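Local coordinates for protein papain-like protease (Human betacoronavirus 2c EMC/2012, PDB 4RNA) that is a cysteine protease of the coronavirus papain-like family that probably cleaves the viral polyprotein and, as in relatives, removes ubiquitin and ISG15 from host proteins, at residues Leu4-Leu9 and Glu49-His54; Asn26-Gln31 and Ala40-Thr45. All coordinates share one frame; numbering follows the deposited sequence.

The chain begins with strand 5-11, which holds the first segment of interaction 1. It turns back through strand 18-23 and reaches 26-31, where the short helix 28-31 starts. Interaction 2 closes a small loop by joining this helix start to 40-45, which begins on strand 40-41, after strand 35-37. Interaction 1 closes the larger loop, when 49-54 comes back to the first strand ahead of strand 55-58. Interaction 2 therefore lies wholly within the span of interaction 1. The two contacts touch: Gln51 of interaction 1 probably bonds the Tyr28 hydroxyl of interaction 2. Together they tie the helix and turns to one small mixed sheet.

Interaction 1 of 2, residues Leu4-Leu9 and Glu49-His54; sequences LTIEVL and EKQNGH
Asn52 reaches across to strand 5-11 and meets Ile6 and Glu7. Its CB lies 3.8 Å from Ile6 CG2. From there CG stands anti to the backbone N (chi1 -180°) and lies 4.1 Å from both Glu7 N and Glu7 O. The Asn52 and Ile6 side chains slide past each other in opposite directions. At the tip, OD1 accepts from Glu7 N at 2.9 Å. This bond is almost straight, 175° at the hydrogen, and the donor lies in the carbonyl plane of the amide. In effect, OD1 stands in for a backbone carbonyl at this point of the strand edge.

The backbone continues the pairing. Gly53 N donates to Glu7 O at 2.6 Å, and Leu9 N donates to His54 O at 2.8 Å. A type II turn from Gln51 to His54 presents these groups. Gly53 has positive phi, where a CB would press on the preceding carbonyl oxygen.

Apolar contacts lie beside the bonds. Leu4 CD1 rests 3.7 Å from Glu49 CG, and the two side chains cross at about a right angle. Ile6 CD1 meets Gln51 CG at 3.9 Å, while Gln51 OE1 probably bonds the Tyr28 hydroxyl. Val8 CG1 packs near Gln51 O. Val8 also lies against Leu22 and Leu56 of the flanking strands.

Beyond the His54 bond, Leu9 also has a backbone hydrogen bond with Leu56, so the contact leads into the parallel pairing of strands 5-11 and 55-58. The sheet order 2-1-5-3-4, with the first and last strands parallel, is that of the beta-grasp N-terminal ubiquitin-like domain of these proteases.

Interaction 2 of 2, residues Asn26-Gln31 and Ala40-Thr45; sequences NTYRSQ and ADISDT
The N-terminus of helix 28-31 in the ubiquitin-like domain docks here on a type I turn, Ile42 to Thr45. Arg29 and Asp44 form the charged part of the contact. Arg29 CG is anti to the backbone N (chi1 -178°), and the chain bends farther out at chi3. The guanidinium then meets the carboxylate side-on. NE donates to Asp44 OD1 at 2.9 Å, and NH2 donates to Asp44 OD2 at 2.8 Å. The two planes are only 19° apart, and both oxygens are met on their syn sides.

The backbone of the helix start is held as well. Arg29 N donates to Ser43 O at 2.8 Å, on a lone pair. Tyr28 N donates to Thr45 O at 3.1 Å. Thr27 is the N-cap, and its OG1 accepts from Ser30 N. A water bridges this OG1 to Asp44 OD1. Thr27 CB also sits 3.4 Å from Ser43 O.

Tyr28 covers the apolar side. Ile42 CD1 lies over one face of its ring, 4.1 Å from the centroid, in a CH-pi contact. Thr45 OG1 is at the ring edge, in plane, 3.6 Å from Tyr28 CD2. The same hydroxyl donates to Ile42 O, which also accepts from Thr45 N. An Asx turn at Asp41 leads into the turn: Asp41 OD1 accepts from both Ser43 N and Ser43 OG.

Arg29 NH1 bonds the backbone oxygen of Thr251 of the second subunit, so the arginine joins this contact to the subunit interface. The bidentate grip fixes the guanidinium rotation. Pairing with Asp44 probably offsets the arginine charge, while the two backbone N-H groups satisfied by the turn supplement the N-cap.

Interaction 1 of 2, residues Leu4-Leu9 and Glu49-His54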
loop_
_atom_site.group_PDB
_atom_site.type_symbol
_atom_site.label_atom_id
_atom_site.label_comp_id
_atom_site.label_asym_id
_atom_site.label_seq_id
_atom_site.Cartn_x
_atom_site.Cartn_y
_atom_site.Cartn_z
ATOM N N LEU A 4 -40.018 12.918 13.130
ATOM C CA LEU A 4 -39.440 11.816 13.985
ATOM C C LEU A 4 -37.887 11.811 14.159
ATOM O O LEU A 4 -37.111 12.023 13.205
ATOM C CB LEU A 4 -39.937 10.469 13.469
ATOM C CG LEU A 4 -39.682 9.252 14.329
ATOM C CD1 LEU A 4 -40.919 8.369 14.241
ATOM C CD2 LEU A 4 -38.411 8.549 13.856
ATOM N N THR A 5 -37.428 11.589 15.381
ATOM C CA THR A 5 -35.993 11.521 15.620
ATOM C C THR A 5 -35.598 10.275 16.367
ATOM O O THR A 5 -36.420 9.677 17.088
ATOM C CB THR A 5 -35.425 12.767 16.300
ATOM O OG1 THR A 5 -36.013 12.885 17.585
ATOM C CG2 THR A 5 -35.732 14.025 15.470
ATOM N N ILE A 6 -34.328 9.878 16.158
ATOM C CA ILE A 6 -33.663 8.795 16.874
ATOM C C ILE A 6 -32.301 9.193 17.441
ATOM O O ILE A 6 -31.684 10.170 17.007
ATOM C CB ILE A 6 -33.535 7.517 16.042
ATOM C CG1 ILE A 6 -32.541 7.715 14.881
ATOM C CG2 ILE A 6 -34.910 7.063 15.587
ATOM C CD1 ILE A 6 -32.214 6.439 14.163
ATOM N N GLU A 7 -31.846 8.417 18.417
ATOM C CA GLU A 7 -30.490 8.543 18.968
ATOM C C GLU A 7 -29.726 7.283 18.553
ATOM O O GLU A 7 -30.272 6.147 18.596
ATOM C CB GLU A 7 -30.526 8.689 20.472
ATOM C CG GLU A 7 -30.798 10.118 20.913
ATOM C CD GLU A 7 -30.438 10.406 22.381
ATOM O OE1 GLU A 7 -30.297 9.440 23.163
ATOM O OE2 GLU A 7 -30.285 11.600 22.775
ATOM N N VAL A 8 -28.498 7.480 18.069
ATOM C CA VAL A 8 -27.633 6.339 17.704
ATOM C C VAL A 8 -26.310 6.576 18.381
ATOM O O VAL A 8 -25.960 7.729 18.656
ATOM C CB VAL A 8 -27.369 6.254 16.191
ATOM C CG1 VAL A 8 -28.619 5.762 15.445
ATOM C CG2 VAL A 8 -26.860 7.583 15.646
ATOM N N LEU A 9 -25.563 5.487 18.569
ATOM C CA LEU A 9 -24.218 5.609 19.159
ATOM C C LEU A 9 -23.246 5.386 17.988
ATOM O O LEU A 9 -23.302 4.376 17.255
ATOM C CB LEU A 9 -23.976 4.535 20.241
ATOM C CG LEU A 9 -24.832 4.661 21.536
ATOM C CD1 LEU A 9 -24.592 3.473 22.470
ATOM C CD2 LEU A 9 -24.600 5.948 22.279
ATOM N N GLU A 49 -36.951 4.136 12.940
ATOM C CA GLU A 49 -37.262 3.917 14.383
ATOM C C GLU A 49 -36.529 2.668 14.885
ATOM O O GLU A 49 -36.030 2.635 16.012
ATOM C CB GLU A 49 -38.776 3.738 14.663
ATOM C CG GLU A 49 -39.717 4.878 14.276
ATOM C CD GLU A 49 -40.331 4.717 12.876
ATOM O OE1 GLU A 49 -41.476 4.181 12.764
ATOM O OE2 GLU A 49 -39.667 5.123 11.883
ATOM N N LYS A 50 -36.456 1.650 14.027
ATOM C CA LYS A 50 -35.855 0.372 14.390
ATOM C C LYS A 50 -34.386 0.457 14.850
ATOM O O LYS A 50 -33.979 -0.281 15.758
ATOM C CB LYS A 50 -36.145 -0.662 13.281
ATOM C CG LYS A 50 -37.604 -1.143 13.407
ATOM C CD LYS A 50 -38.378 -1.458 12.129
ATOM C CE LYS A 50 -39.863 -1.557 12.488
ATOM N NZ LYS A 50 -40.605 -2.624 11.755
ATOM N N GLN A 51 -33.615 1.403 14.308
ATOM C CA GLN A 51 -32.225 1.526 14.737
ATOM C C GLN A 51 -31.975 2.476 15.891
ATOM O O GLN A 51 -30.809 2.719 16.232
ATOM C CB GLN A 51 -31.237 1.808 13.581
ATOM C CG GLN A 51 -31.628 2.885 12.592
ATOM C CD GLN A 51 -31.962 2.360 11.192
ATOM O OE1 GLN A 51 -32.023 3.135 10.233
ATOM N NE2 GLN A 51 -32.184 1.055 11.071
ATOM N N ASN A 52 -33.028 2.991 16.522
ATOM C CA ASN A 52 -32.869 3.864 17.727
ATOM C C ASN A 52 -32.117 3.158 18.854
ATOM O O ASN A 52 -32.340 1.984 19.129
ATOM C CB ASN A 52 -34.242 4.335 18.208
ATOM C CG ASN A 52 -34.165 5.237 19.423
ATOM O OD1 ASN A 52 -33.652 6.362 19.365
ATOM N ND2 ASN A 52 -34.735 4.760 20.539
ATOM N N GLY A 53 -31.167 3.843 19.498
ATOM C CA GLY A 53 -30.351 3.167 20.488
ATOM C C GLY A 53 -29.257 2.220 20.017
ATOM O O GLY A 53 -28.470 1.750 20.836
ATOM N N HIS A 54 -29.195 1.927 18.717
ATOM C CA HIS A 54 -28.119 1.077 18.138
ATOM C C HIS A 54 -26.815 1.811 17.887
ATOM O O HIS A 54 -26.768 3.063 17.828
ATOM C CB HIS A 54 -28.584 0.425 16.851
ATOM C CG HIS A 54 -29.517 -0.721 17.071
ATOM N ND1 HIS A 54 -29.095 -2.009 17.089
ATOM C CD2 HIS A 54 -30.886 -0.749 17.322
ATOM C CE1 HIS A 54 -30.150 -2.821 17.306
ATOM N NE2 HIS A 54 -31.246 -2.050 17.454
#

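Interaction 2 of 2, residues Asn26-Gln31 and Ala40-Thr45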
loop_
_atom_site.group_PDB
_atom_site.type_symbol
_atom_site.label_atom_id
_atom_site.label_comp_id
_atom_site.label_asym_id
_atom_site.label_seq_id
_atom_site.Cartn_x
_atom_site.Cartn_y
_atom_site.Cartn_z
ATOM N N ASN A 26 -33.736 12.960 6.007
ATOM C CA ASN A 26 -32.531 12.825 5.177
ATOM C C ASN A 26 -31.828 11.464 5.335
ATOM O O ASN A 26 -32.059 10.728 6.296
ATOM C CB ASN A 26 -31.541 13.908 5.555
ATOM C CG ASN A 26 -32.122 15.294 5.462
ATOM O OD1 ASN A 26 -31.524 16.175 4.848
ATOM N ND2 ASN A 26 -33.272 15.505 6.087
ATOM N N THR A 27 -30.933 11.148 4.415
ATOM C CA THR A 27 -30.092 9.946 4.578
ATOM C C THR A 27 -29.083 10.078 5.705
ATOM O O THR A 27 -28.742 11.200 6.143
ATOM C CB THR A 27 -29.249 9.706 3.339
ATOM O OG1 THR A 27 -28.517 10.901 3.070
ATOM C CG2 THR A 27 -30.167 9.291 2.188
ATOM N N TYR A 28 -28.566 8.917 6.125
ATOM C CA TYR A 28 -27.400 8.883 7.037
ATOM C C TYR A 28 -26.233 9.691 6.477
ATOM O O TYR A 28 -25.617 10.545 7.158
ATOM C CB TYR A 28 -26.971 7.447 7.190
ATOM C CG TYR A 28 -27.751 6.704 8.212
ATOM C CD1 TYR A 28 -27.525 6.927 9.568
ATOM C CD2 TYR A 28 -28.721 5.743 7.836
ATOM C CE1 TYR A 28 -28.217 6.218 10.542
ATOM C CE2 TYR A 28 -29.428 5.032 8.806
ATOM C CZ TYR A 28 -29.173 5.295 10.149
ATOM O OH TYR A 28 -29.857 4.650 11.141
ATOM N N ARG A 29 -25.959 9.461 5.183
ATOM C CA ARG A 29 -24.910 10.235 4.517
ATOM C C ARG A 29 -25.077 11.746 4.680
ATOM O O ARG A 29 -24.144 12.446 5.145
ATOM C CB ARG A 29 -24.806 9.865 3.040
ATOM C CG ARG A 29 -23.661 10.668 2.383
ATOM C CD ARG A 29 -23.721 10.748 0.856
ATOM N NE ARG A 29 -23.842 9.441 0.263
ATOM C CZ ARG A 29 -22.841 8.814 -0.350
ATOM N NH1 ARG A 29 -21.630 9.391 -0.441
ATOM N NH2 ARG A 29 -23.072 7.629 -0.924
ATOM N N SER A 30 -26.268 12.269 4.376
ATOM C CA SER A 30 -26.516 13.717 4.515
ATOM C C SER A 30 -26.433 14.188 5.948
ATOM O O SER A 30 -25.967 15.303 6.209
ATOM C CB SER A 30 -27.890 14.123 3.987
ATOM O OG SER A 30 -28.163 13.387 2.816
ATOM N N GLN A 31 -26.869 13.344 6.884
ATOM C CA GLN A 31 -26.872 13.766 8.300
ATOM C C GLN A 31 -25.547 13.599 9.013
ATOM O O GLN A 31 -25.197 14.380 9.975
ATOM C CB GLN A 31 -27.972 12.962 9.019
ATOM C CG GLN A 31 -29.384 13.309 8.481
ATOM C CD GLN A 31 -30.469 12.843 9.427
ATOM O OE1 GLN A 31 -30.608 13.380 10.557
ATOM N NE2 GLN A 31 -31.163 11.811 9.042
ATOM N N ALA A 40 -22.979 -3.866 6.709
ATOM C CA ALA A 40 -23.400 -3.256 5.460
ATOM C C ALA A 40 -23.261 -1.757 5.538
ATOM O O ALA A 40 -23.503 -1.192 6.594
ATOM C CB ALA A 40 -24.849 -3.598 5.191
ATOM N N ASP A 41 -22.953 -1.136 4.391
ATOM C CA ASP A 41 -22.948 0.302 4.229
ATOM C C ASP A 41 -24.405 0.757 4.053
ATOM O O ASP A 41 -25.059 0.421 3.045
ATOM C CB ASP A 41 -22.157 0.685 2.985
ATOM C CG ASP A 41 -21.983 2.194 2.828
ATOM O OD1 ASP A 41 -22.717 3.037 3.412
ATOM O OD2 ASP A 41 -21.024 2.586 2.128
ATOM N N ILE A 42 -24.907 1.503 5.027
ATOM C CA ILE A 42 -26.286 2.011 5.007
ATOM C C ILE A 42 -26.402 3.511 4.754
ATOM O O ILE A 42 -27.463 4.120 4.973
ATOM C CB ILE A 42 -27.059 1.522 6.274
ATOM C CG1 ILE A 42 -26.396 2.089 7.542
ATOM C CG2 ILE A 42 -27.033 0.006 6.353
ATOM C CD1 ILE A 42 -27.272 2.108 8.798
ATOM N N SER A 43 -25.314 4.133 4.276
ATOM C CA SER A 43 -25.207 5.607 4.130
ATOM C C SER A 43 -26.386 6.222 3.376
ATOM O O SER A 43 -26.830 7.290 3.700
ATOM C CB SER A 43 -23.925 6.057 3.388
ATOM O OG SER A 43 -22.757 5.481 3.989
ATOM N N ASP A 44 -26.824 5.530 2.341
ATOM C CA ASP A 44 -27.824 6.068 1.429
ATOM C C ASP A 44 -29.245 5.593 1.739
ATOM O O ASP A 44 -30.136 5.680 0.882
ATOM C CB ASP A 44 -27.408 5.778 -0.029
ATOM C CG ASP A 44 -26.263 6.682 -0.482
ATOM O OD1 ASP A 44 -26.209 7.905 -0.146
ATOM O OD2 ASP A 44 -25.391 6.161 -1.180
ATOM N N THR A 45 -29.439 5.100 2.964
ATOM C CA THR A 45 -30.746 4.792 3.512
ATOM C C THR A 45 -31.173 5.881 4.467
ATOM O O THR A 45 -30.353 6.736 4.911
ATOM C CB THR A 45 -30.795 3.400 4.171
ATOM O OG1 THR A 45 -30.082 3.426 5.414
ATOM C CG2 THR A 45 -30.195 2.331 3.231
HETATM O O HOH W 1 -27.478 10.577 0.477
#